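PDB 1WZZ: probable endoglucanase from Gluconacetobacter xylinus, which hydrolyses internal beta-1,4-glucosidic linkages of cellulose-type glucans and is active on carboxymethyl-cellulose. Local coordinates for residues P16-Q21 and L323-R328; R27-R32 and D310-Y315; A268-G273 and G280-Y285. One frame throughout, in Å; residues are numbered along the deposited sequence.

The three contacts sit in one (alpha/alpha)6 barrel of glycoside hydrolase family 8. Interactions 1 and 2 share helix 18-30: its first turn packs on helix 315-331, and its last turn meets the loop leading into that same helix, with centres about 15 Å apart. Both therefore join the beginning of the modelled chain to its end, which is consistent with closing the ring of helices in this barrel. Interaction 3 is local, tying two loops that flank the short strand 275-276; along the chain it is nested inside the other two, about 26 Å from interaction 1 and about 24 Å from interaction 2, centre to centre. Of the three, interaction 2 lies near the probable catalytic residues.

Interaction 1: residues P16-Q21 and L323-R328; sequences PDAVAQ and LVYIAR
A18 and V19, in the first turn of helix 18-30, pack against Y325, I326 and R328 of helix 315-331, so that the first and last helices of the (alpha/alpha)6 barrel meet. The contact is made without any hydrogen bond between the segments and buries 190 Å² in all. Its tightest approach is methyl to methyl: V19 CG1 lies 3.5 Å from I326 CD1, and the two side chains cross at about a right angle. The second branch of the valine, CG2, turns to the backbone of the facing helix and rests 3.8 Å from Y325 O. A chi1 of 169° sets V19 CG1 anti to its own backbone N and leaves CG2 anti to the carbonyl carbon; placed this way, both methyls meet I326 CD1, and CG2 alone also reaches Y325 O.

A18 offers a single methyl group to two flat groups at once. Its CB stands at the edge of the Y325 ring, 3.9 Å from CD1, and also near the plane of the R328 guanidinium, at its edge. The R328 chain runs extended as far as CD and then bends at chi3 (63°), which turns NE out of the line of the chain.

Further out, S60 of helix 48-61 touches both V19 and I326, and W247 of helix 240-247 also packs on I326. L306 lies against Y325 and R328. The phenol of Y325 is held at its far end, where OH is hydrogen-bonded to P307 O.

Interaction 2: residues R27-R32 and D310-Y315; sequences RAKYLR and DHAPDY. With SO4 (sulfate ion), chain B.
Y30 and Y315 form the centre of this contact, a T-shaped aromatic pair at the surface of the (alpha/alpha)6 barrel, where the last turn of helix 18-30 meets the loop running into helix 315-331. Followed in sequence, that loop first passes the tip of K29. The extended lysine chain brings NZ to 4.2 Å from D310 CA, but the ammonium group is hydrogen-bonded to L309 O, just before the segment, while D310 OD1 pairs with T308. A312 follows with its CB directed at the facing helix, and NZ of K29 lies 4.1 Å from A312 O. D314, at the N-cap position, has its CB directed away from 27-32, and its OD1 accepts from S317 N; its carbonyl carbon lies 3.4 Å from Y30 OH.

Y315 then presents a ring edge to the Y30 face. The planes stand at 83° with centroids 5.1 Å apart, and CD2 of Y315 sits over the centre of the Y30 ring, 3.7 Å above its plane. Over the opposite face lies K29 CB, so the Y30 ring is sandwiched between its own neighbour and Y315. CB of Y315 lies beside CE2 and CZ of Y30; chi1 of 170° then sets CG anti to the backbone N, on the way to the edge contact made by CD2. An alanine in place of Y30 would probably leave the Y315 edge without its aromatic partner and open a gap between the helix end and the loop. The Y315 side chain is about 6 Å from that of E49, the proton donor by similarity. Beyond the contact, a sulfate, probably from the crystallisation liquor, is hydrogen-bonded to S34 OG and R36 NE, and R32 NH1 adds a weak bond to its O3 over 3.3 Å.

Interaction 3: residues A268-G273 and G280-Y285; sequences ANALPG and GARSPY
R282 reaches across to A270 with the shorter of the two hydrogen bonds between the segments: its NH2 donates to A270 O over 2.8 Å, with an N-H...O angle of 145° and the donor tilted from the carbonyl plane. The second runs the other way, G273 N donating to S283 OG at 2.9 Å. Both loops lie between helices 253-266 and 289-297 of the (alpha/alpha)6 barrel, away from the probable catalytic residues.

Both polar side chains are steadied by their own segment. NE of R282 gives a fairly straight bond to S283 O (3.0 Å, 160°), in the plane of that carbonyl. NH1 donates to Y285 O, which is in the guanidinium plane, although the nitrogen stands above the Y285 carbonyl plane. S283 OG donates to the same oxygen, at 2.8 Å, from the opposite face. Two donors thus grip Y285 O, and three acceptors on NE, NH1 and NH2 fix the guanidinium in rotation. For S283, a chi1 of 53° sets OG between its backbone N and carbonyl carbon, where it serves both G273 N and Y285 O.

P272 CB lies over one face of the guanidinium, offset toward its rim and 3.8 Å from CZ. G273 CA is 4.1 Å from Y285 CE2, and a beta carbon there would fall too close to it as the ring now stands, consistent with a glycine. F266 of helix 253-266 touches both P272 and R282, and Y285 OH is bound to Y236.

Across the contact the loops are thus joined by one backbone carbonyl, A270 O, and one backbone N-H, G273 N. The arginine's charge is probably spread over the carbonyl oxygens of A270, S283 and Y285, with N286 OD1 a further weak partner; within the two segments it meets no carboxylate, making the link hydrogen-bonded and not a salt bridge.

Interaction 1: residues P16-Q21 and L323-R328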
loop_
_atom_site.group_PDB
_atom_site.type_symbol
_atom_site.label_atom_id
_atom_site.label_comp_id
_atom_site.label_asym_id
_atom_site.label_seq_id
_atom_site.Cartn_x
_atom_site.Cartn_y
_atom_site.Cartn_z
ATOM N N PRO A 16 13.687 -12.637 -14.716
ATOM C CA PRO A 16 14.478 -12.222 -13.553
ATOM C C PRO A 16 14.824 -10.724 -13.496
ATOM O O PRO A 16 14.919 -10.144 -12.407
ATOM C CB PRO A 16 15.714 -13.111 -13.659
ATOM C CG PRO A 16 15.125 -14.394 -14.201
ATOM C CD PRO A 16 14.237 -13.871 -15.312
ATOM N N ASP A 17 14.991 -10.103 -14.662
ATOM C CA ASP A 17 15.335 -8.682 -14.743
ATOM C C ASP A 17 14.119 -7.796 -15.043
ATOM O O ASP A 17 14.260 -6.609 -15.345
ATOM C CB ASP A 17 16.380 -8.470 -15.826
ATOM C CG ASP A 17 15.821 -8.687 -17.208
ATOM O OD1 ASP A 17 15.061 -9.666 -17.387
ATOM O OD2 ASP A 17 16.139 -7.889 -18.116
ATOM N N ALA A 18 12.924 -8.369 -14.959
ATOM C CA ALA A 18 11.719 -7.600 -15.243
ATOM C C ALA A 18 11.562 -6.428 -14.285
ATOM O O ALA A 18 11.195 -5.331 -14.690
ATOM C CB ALA A 18 10.485 -8.510 -15.169
ATOM N N VAL A 19 11.832 -6.641 -13.003
ATOM C CA VAL A 19 11.695 -5.519 -12.081
ATOM C C VAL A 19 12.662 -4.383 -12.446
ATOM O O VAL A 19 12.290 -3.209 -12.462
ATOM C CB VAL A 19 11.946 -5.972 -10.633
ATOM C CG1 VAL A 19 12.067 -4.766 -9.725
ATOM C CG2 VAL A 19 10.793 -6.877 -10.182
ATOM N N ALA A 20 13.906 -4.726 -12.746
ATOM C CA ALA A 20 14.852 -3.673 -13.083
ATOM C C ALA A 20 14.411 -2.915 -14.333
ATOM O O ALA A 20 14.574 -1.695 -14.421
ATOM C CB ALA A 20 16.237 -4.264 -13.284
ATOM N N GLN A 21 13.859 -3.621 -15.307
ATOM C CA GLN A 21 13.428 -2.947 -16.529
ATOM C C GLN A 21 12.261 -2.003 -16.316
ATOM O O GLN A 21 12.216 -0.907 -16.892
ATOM C CB GLN A 21 13.081 -3.985 -17.585
ATOM C CG GLN A 21 14.307 -4.804 -17.925
ATOM C CD GLN A 21 14.049 -5.755 -19.035
ATOM O OE1 GLN A 21 12.996 -6.376 -19.085
ATOM N NE2 GLN A 21 15.019 -5.896 -19.941
ATOM N N LEU A 323 4.359 -2.372 -8.462
ATOM C CA LEU A 323 4.183 -3.043 -7.175
ATOM C C LEU A 323 3.856 -4.519 -7.420
ATOM O O LEU A 323 4.308 -5.409 -6.694
ATOM C CB LEU A 323 3.062 -2.359 -6.405
ATOM C CG LEU A 323 2.883 -2.785 -4.955
ATOM C CD1 LEU A 323 4.145 -2.371 -4.137
ATOM C CD2 LEU A 323 1.629 -2.125 -4.416
ATOM N N VAL A 324 3.048 -4.801 -8.449
ATOM C CA VAL A 324 2.721 -6.180 -8.765
ATOM C C VAL A 324 3.975 -6.938 -9.251
ATOM O O VAL A 324 4.170 -8.119 -8.927
ATOM C CB VAL A 324 1.599 -6.260 -9.851
ATOM C CG1 VAL A 324 1.391 -7.719 -10.277
ATOM C CG2 VAL A 324 0.274 -5.681 -9.283
ATOM N N TYR A 325 4.819 -6.282 -10.047
ATOM C CA TYR A 325 6.053 -6.952 -10.480
ATOM C C TYR A 325 6.889 -7.351 -9.254
ATOM O O TYR A 325 7.492 -8.424 -9.233
ATOM C CB TYR A 325 6.892 -6.034 -11.384
ATOM C CG TYR A 325 6.487 -6.069 -12.843
ATOM C CD1 TYR A 325 7.190 -6.848 -13.766
ATOM C CD2 TYR A 325 5.431 -5.294 -13.303
ATOM C CE1 TYR A 325 6.842 -6.844 -15.126
ATOM C CE2 TYR A 325 5.066 -5.287 -14.663
ATOM C CZ TYR A 325 5.778 -6.058 -15.553
ATOM O OH TYR A 325 5.402 -6.024 -16.883
ATOM N N ILE A 326 6.911 -6.494 -8.237
ATOM C CA ILE A 326 7.690 -6.808 -7.023
ATOM C C ILE A 326 7.059 -8.002 -6.312
ATOM O O ILE A 326 7.754 -8.937 -5.899
ATOM C CB ILE A 326 7.715 -5.629 -6.029
ATOM C CG1 ILE A 326 8.168 -4.337 -6.714
ATOM C CG2 ILE A 326 8.626 -5.994 -4.805
ATOM C CD1 ILE A 326 9.493 -4.434 -7.360
ATOM N N ALA A 327 5.732 -7.973 -6.160
ATOM C CA ALA A 327 5.025 -9.045 -5.486
ATOM C C ALA A 327 5.269 -10.361 -6.170
ATOM O O ALA A 327 5.519 -11.362 -5.523
ATOM C CB ALA A 327 3.507 -8.756 -5.456
ATOM N N ARG A 328 5.175 -10.355 -7.496
ATOM C CA ARG A 328 5.384 -11.579 -8.246
ATOM C C ARG A 328 6.805 -12.080 -8.076
ATOM O O ARG A 328 7.015 -13.272 -7.856
ATOM C CB ARG A 328 5.068 -11.350 -9.729
ATOM C CG ARG A 328 5.175 -12.602 -10.585
ATOM C CD ARG A 328 4.931 -12.276 -12.063
ATOM N NE ARG A 328 5.951 -11.355 -12.580
ATOM C CZ ARG A 328 6.111 -11.055 -13.867
ATOM N NH1 ARG A 328 7.056 -10.199 -14.242
ATOM N NH2 ARG A 328 5.332 -11.626 -14.779
#

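Interaction 2: residues R27-R32 and D310-Y315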
loop_
_atom_site.group_PDB
_atom_site.type_symbol
_atom_site.label_atom_id
_atom_site.label_comp_id
_atom_site.label_asym_id
_atom_site.label_seq_id
_atom_site.Cartn_x
_atom_site.Cartn_y
_atom_site.Cartn_z
ATOM N N ARG A 27 11.601 5.336 -12.981
ATOM C CA ARG A 27 12.646 6.292 -12.604
ATOM C C ARG A 27 12.740 7.438 -13.629
ATOM O O ARG A 27 12.809 8.627 -13.299
ATOM C CB ARG A 27 13.967 5.533 -12.512
ATOM C CG ARG A 27 15.216 6.374 -12.151
ATOM C CD ARG A 27 16.490 5.512 -12.112
ATOM N NE ARG A 27 16.778 4.845 -13.391
ATOM C CZ ARG A 27 17.659 3.853 -13.565
ATOM N NH1 ARG A 27 18.368 3.377 -12.542
ATOM N NH2 ARG A 27 17.836 3.324 -14.775
ATOM N N ALA A 28 12.716 7.066 -14.894
ATOM C CA ALA A 28 12.819 8.058 -15.944
ATOM C C ALA A 28 11.673 9.044 -15.903
ATOM O O ALA A 28 11.866 10.250 -16.098
ATOM C CB ALA A 28 12.856 7.350 -17.287
ATOM N N LYS A 29 10.476 8.532 -15.628
ATOM C CA LYS A 29 9.288 9.353 -15.612
ATOM C C LYS A 29 9.034 10.144 -14.350
ATOM O O LYS A 29 8.608 11.299 -14.414
ATOM C CB LYS A 29 8.035 8.491 -15.850
ATOM C CG LYS A 29 7.886 7.909 -17.256
ATOM C CD LYS A 29 6.610 7.096 -17.383
ATOM C CE LYS A 29 6.404 6.632 -18.825
ATOM N NZ LYS A 29 5.221 5.750 -18.932
ATOM N N TYR A 30 9.313 9.530 -13.202
ATOM C CA TYR A 30 8.922 10.156 -11.942
ATOM C C TYR A 30 9.945 10.552 -10.892
ATOM O O TYR A 30 9.571 11.196 -9.903
ATOM C CB TYR A 30 7.888 9.229 -11.270
ATOM C CG TYR A 30 6.773 8.796 -12.202
ATOM C CD1 TYR A 30 6.615 7.463 -12.564
ATOM C CD2 TYR A 30 5.893 9.735 -12.737
ATOM C CE1 TYR A 30 5.599 7.070 -13.449
ATOM C CE2 TYR A 30 4.882 9.351 -13.615
ATOM C CZ TYR A 30 4.741 8.028 -13.960
ATOM O OH TYR A 30 3.696 7.673 -14.789
ATOM N N LEU A 31 11.204 10.177 -11.071
ATOM C CA LEU A 31 12.210 10.510 -10.066
ATOM C C LEU A 31 13.005 11.754 -10.429
ATOM O O LEU A 31 13.672 11.785 -11.466
ATOM C CB LEU A 31 13.162 9.326 -9.871
ATOM C CG LEU A 31 14.286 9.589 -8.862
ATOM C CD1 LEU A 31 13.678 10.015 -7.524
ATOM C CD2 LEU A 31 15.147 8.353 -8.694
ATOM N N ARG A 32 12.903 12.785 -9.595
ATOM C CA ARG A 32 13.666 14.033 -9.811
ATOM C C ARG A 32 15.064 13.845 -9.233
ATOM O O ARG A 32 15.275 13.024 -8.337
ATOM C CB ARG A 32 12.986 15.208 -9.104
ATOM C CG ARG A 32 11.651 15.613 -9.697
ATOM C CD ARG A 32 11.824 16.064 -11.137
ATOM N NE ARG A 32 10.560 16.514 -11.708
ATOM C CZ ARG A 32 9.992 17.688 -11.443
ATOM N NH1 ARG A 32 10.579 18.544 -10.616
ATOM N NH2 ARG A 32 8.825 17.995 -11.991
ATOM N N ASP A 310 5.694 1.339 -20.002
ATOM C CA ASP A 310 5.773 2.220 -21.149
ATOM C C ASP A 310 4.366 2.520 -21.687
ATOM O O ASP A 310 4.186 3.456 -22.470
ATOM C CB ASP A 310 6.684 1.628 -22.235
ATOM C CG ASP A 310 6.379 0.180 -22.552
ATOM O OD1 ASP A 310 6.377 -0.665 -21.629
ATOM O OD2 ASP A 310 6.169 -0.128 -23.750
ATOM N N HIS A 311 3.379 1.751 -21.231
ATOM C CA HIS A 311 1.986 1.930 -21.623
ATOM C C HIS A 311 1.127 2.505 -20.500
ATOM O O HIS A 311 -0.088 2.645 -20.661
ATOM C CB HIS A 311 1.388 0.595 -22.077
ATOM C CG HIS A 311 2.046 0.040 -23.298
ATOM N ND1 HIS A 311 2.529 -1.249 -23.367
ATOM C CD2 HIS A 311 2.396 0.637 -24.462
ATOM C CE1 HIS A 311 3.153 -1.421 -24.518
ATOM N NE2 HIS A 311 3.088 -0.292 -25.200
ATOM N N ALA A 312 1.752 2.834 -19.363
ATOM C CA ALA A 312 1.019 3.363 -18.221
ATOM C C ALA A 312 0.417 4.726 -18.531
ATOM O O ALA A 312 1.120 5.645 -18.981
ATOM C CB ALA A 312 1.962 3.485 -17.001
ATOM N N PRO A 313 -0.881 4.897 -18.258
ATOM C CA PRO A 313 -1.522 6.189 -18.551
ATOM C C PRO A 313 -1.184 7.289 -17.582
ATOM O O PRO A 313 -1.285 8.475 -17.916
ATOM C CB PRO A 313 -3.013 5.845 -18.555
ATOM C CG PRO A 313 -3.094 4.685 -17.554
ATOM C CD PRO A 313 -1.880 3.864 -17.909
ATOM N N ASP A 314 -0.782 6.906 -16.372
ATOM C CA ASP A 314 -0.434 7.884 -15.364
ATOM C C ASP A 314 0.375 7.256 -14.253
ATOM O O ASP A 314 0.621 6.042 -14.249
ATOM C CB ASP A 314 -1.688 8.542 -14.771
ATOM C CG ASP A 314 -2.676 7.537 -14.163
ATOM O OD1 ASP A 314 -2.330 6.357 -13.938
ATOM O OD2 ASP A 314 -3.834 7.950 -13.892
ATOM N N TYR A 315 0.801 8.104 -13.322
ATOM C CA TYR A 315 1.579 7.664 -12.184
ATOM C C TYR A 315 0.882 6.565 -11.382
ATOM O O TYR A 315 1.477 5.542 -11.048
ATOM C CB TYR A 315 1.865 8.850 -11.260
ATOM C CG TYR A 315 2.450 8.412 -9.956
ATOM C CD1 TYR A 315 1.629 8.044 -8.881
ATOM C CD2 TYR A 315 3.825 8.251 -9.822
ATOM C CE1 TYR A 315 2.165 7.520 -7.722
ATOM C CE2 TYR A 315 4.372 7.724 -8.675
ATOM C CZ TYR A 315 3.544 7.361 -7.625
ATOM O OH TYR A 315 4.089 6.862 -6.469
HETATM S S SO4 B . 12.485 19.257 -7.297
HETATM O O1 SO4 B . 12.224 18.012 -6.542
HETATM O O2 SO4 B . 11.213 19.933 -7.605
HETATM O O3 SO4 B . 13.162 18.928 -8.561
HETATM O O4 SO4 B . 13.347 20.122 -6.471
#

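Interaction 3: residues A268-G273 and G280-Y285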
loop_
_atom_site.group_PDB
_atom_site.type_symbol
_atom_site.label_atom_id
_atom_site.label_comp_id
_atom_site.label_asym_id
_atom_site.label_seq_id
_atom_site.Cartn_x
_atom_site.Cartn_y
_atom_site.Cartn_z
ATOM N N ALA A 268 -10.464 -9.219 -18.731
ATOM C CA ALA A 268 -9.379 -8.247 -18.878
ATOM C C ALA A 268 -9.647 -6.909 -19.550
ATOM O O ALA A 268 -8.901 -5.959 -19.335
ATOM C CB ALA A 268 -8.189 -8.926 -19.585
ATOM N N ASN A 269 -10.673 -6.819 -20.394
ATOM C CA ASN A 269 -10.932 -5.567 -21.070
ATOM C C ASN A 269 -12.066 -4.769 -20.465
ATOM O O ASN A 269 -12.495 -3.774 -21.063
ATOM C CB ASN A 269 -11.232 -5.847 -22.552
ATOM C CG ASN A 269 -10.137 -6.667 -23.215
ATOM O OD1 ASN A 269 -8.956 -6.330 -23.124
ATOM N ND2 ASN A 269 -10.525 -7.749 -23.895
ATOM N N ALA A 270 -12.537 -5.156 -19.270
ATOM C CA ALA A 270 -13.670 -4.440 -18.694
ATOM C C ALA A 270 -13.611 -4.338 -17.173
ATOM O O ALA A 270 -14.629 -4.195 -16.498
ATOM C CB ALA A 270 -14.969 -5.142 -19.109
ATOM N N LEU A 271 -12.415 -4.410 -16.604
ATOM C CA LEU A 271 -12.369 -4.301 -15.143
ATOM C C LEU A 271 -12.817 -2.914 -14.707
ATOM O O LEU A 271 -12.474 -1.895 -15.328
ATOM C CB LEU A 271 -10.943 -4.548 -14.641
ATOM C CG LEU A 271 -10.409 -5.949 -14.915
ATOM C CD1 LEU A 271 -8.946 -5.979 -14.447
ATOM C CD2 LEU A 271 -11.207 -6.991 -14.157
ATOM N N PRO A 272 -13.589 -2.829 -13.613
ATOM C CA PRO A 272 -14.054 -1.513 -13.150
ATOM C C PRO A 272 -13.028 -0.767 -12.257
ATOM O O PRO A 272 -12.312 -1.395 -11.474
ATOM C CB PRO A 272 -15.343 -1.868 -12.384
ATOM C CG PRO A 272 -14.983 -3.170 -11.757
ATOM C CD PRO A 272 -14.279 -3.923 -12.912
ATOM N N GLY A 273 -12.986 0.558 -12.375
ATOM C CA GLY A 273 -12.112 1.376 -11.540
ATOM C C GLY A 273 -12.703 1.423 -10.138
ATOM O O GLY A 273 -11.989 1.615 -9.141
ATOM N N GLY A 280 -23.981 -2.087 -6.230
ATOM C CA GLY A 280 -23.471 -2.943 -7.282
ATOM C C GLY A 280 -23.095 -2.153 -8.529
ATOM O O GLY A 280 -22.559 -2.743 -9.458
ATOM N N ALA A 281 -23.347 -0.841 -8.541
ATOM C CA ALA A 281 -23.030 0.013 -9.693
ATOM C C ALA A 281 -21.532 0.055 -9.894
ATOM O O ALA A 281 -20.770 -0.107 -8.937
ATOM C CB ALA A 281 -23.521 1.419 -9.474
ATOM N N ARG A 282 -21.116 0.272 -11.133
ATOM C CA ARG A 282 -19.676 0.345 -11.408
ATOM C C ARG A 282 -19.321 1.673 -12.057
ATOM O O ARG A 282 -20.196 2.449 -12.520
ATOM C CB ARG A 282 -19.246 -0.781 -12.350
ATOM C CG ARG A 282 -19.881 -0.620 -13.744
ATOM C CD ARG A 282 -19.159 -1.452 -14.799
ATOM N NE ARG A 282 -17.868 -0.848 -15.141
ATOM C CZ ARG A 282 -16.891 -1.497 -15.791
ATOM N NH1 ARG A 282 -15.741 -0.872 -16.050
ATOM N NH2 ARG A 282 -17.063 -2.745 -16.211
ATOM N N SER A 283 -18.022 1.934 -12.126
ATOM C CA SER A 283 -17.520 3.158 -12.719
ATOM C C SER A 283 -17.868 3.178 -14.199
ATOM O O SER A 283 -17.856 2.137 -14.856
ATOM C CB SER A 283 -15.996 3.230 -12.572
ATOM O OG SER A 283 -15.388 2.038 -13.096
ATOM N N PRO A 284 -18.193 4.356 -14.736
ATOM C CA PRO A 284 -18.523 4.477 -16.166
ATOM C C PRO A 284 -17.241 4.554 -17.017
ATOM O O PRO A 284 -17.161 5.260 -18.017
ATOM C CB PRO A 284 -19.365 5.753 -16.218
ATOM C CG PRO A 284 -18.688 6.617 -15.176
ATOM C CD PRO A 284 -18.426 5.625 -14.025
ATOM N N TYR A 285 -16.198 3.866 -16.546
ATOM C CA TYR A 285 -14.938 3.768 -17.258
ATOM C C TYR A 285 -14.244 2.504 -16.760
ATOM O O TYR A 285 -14.652 1.941 -15.755
ATOM C CB TYR A 285 -14.054 4.990 -16.995
ATOM C CG TYR A 285 -13.820 5.307 -15.550
ATOM C CD1 TYR A 285 -14.607 6.249 -14.899
ATOM C CD2 TYR A 285 -12.785 4.686 -14.830
ATOM C CE1 TYR A 285 -14.378 6.575 -13.569
ATOM C CE2 TYR A 285 -12.555 5.007 -13.497
ATOM C CZ TYR A 285 -13.352 5.953 -12.879
ATOM O OH TYR A 285 -13.111 6.316 -11.583
#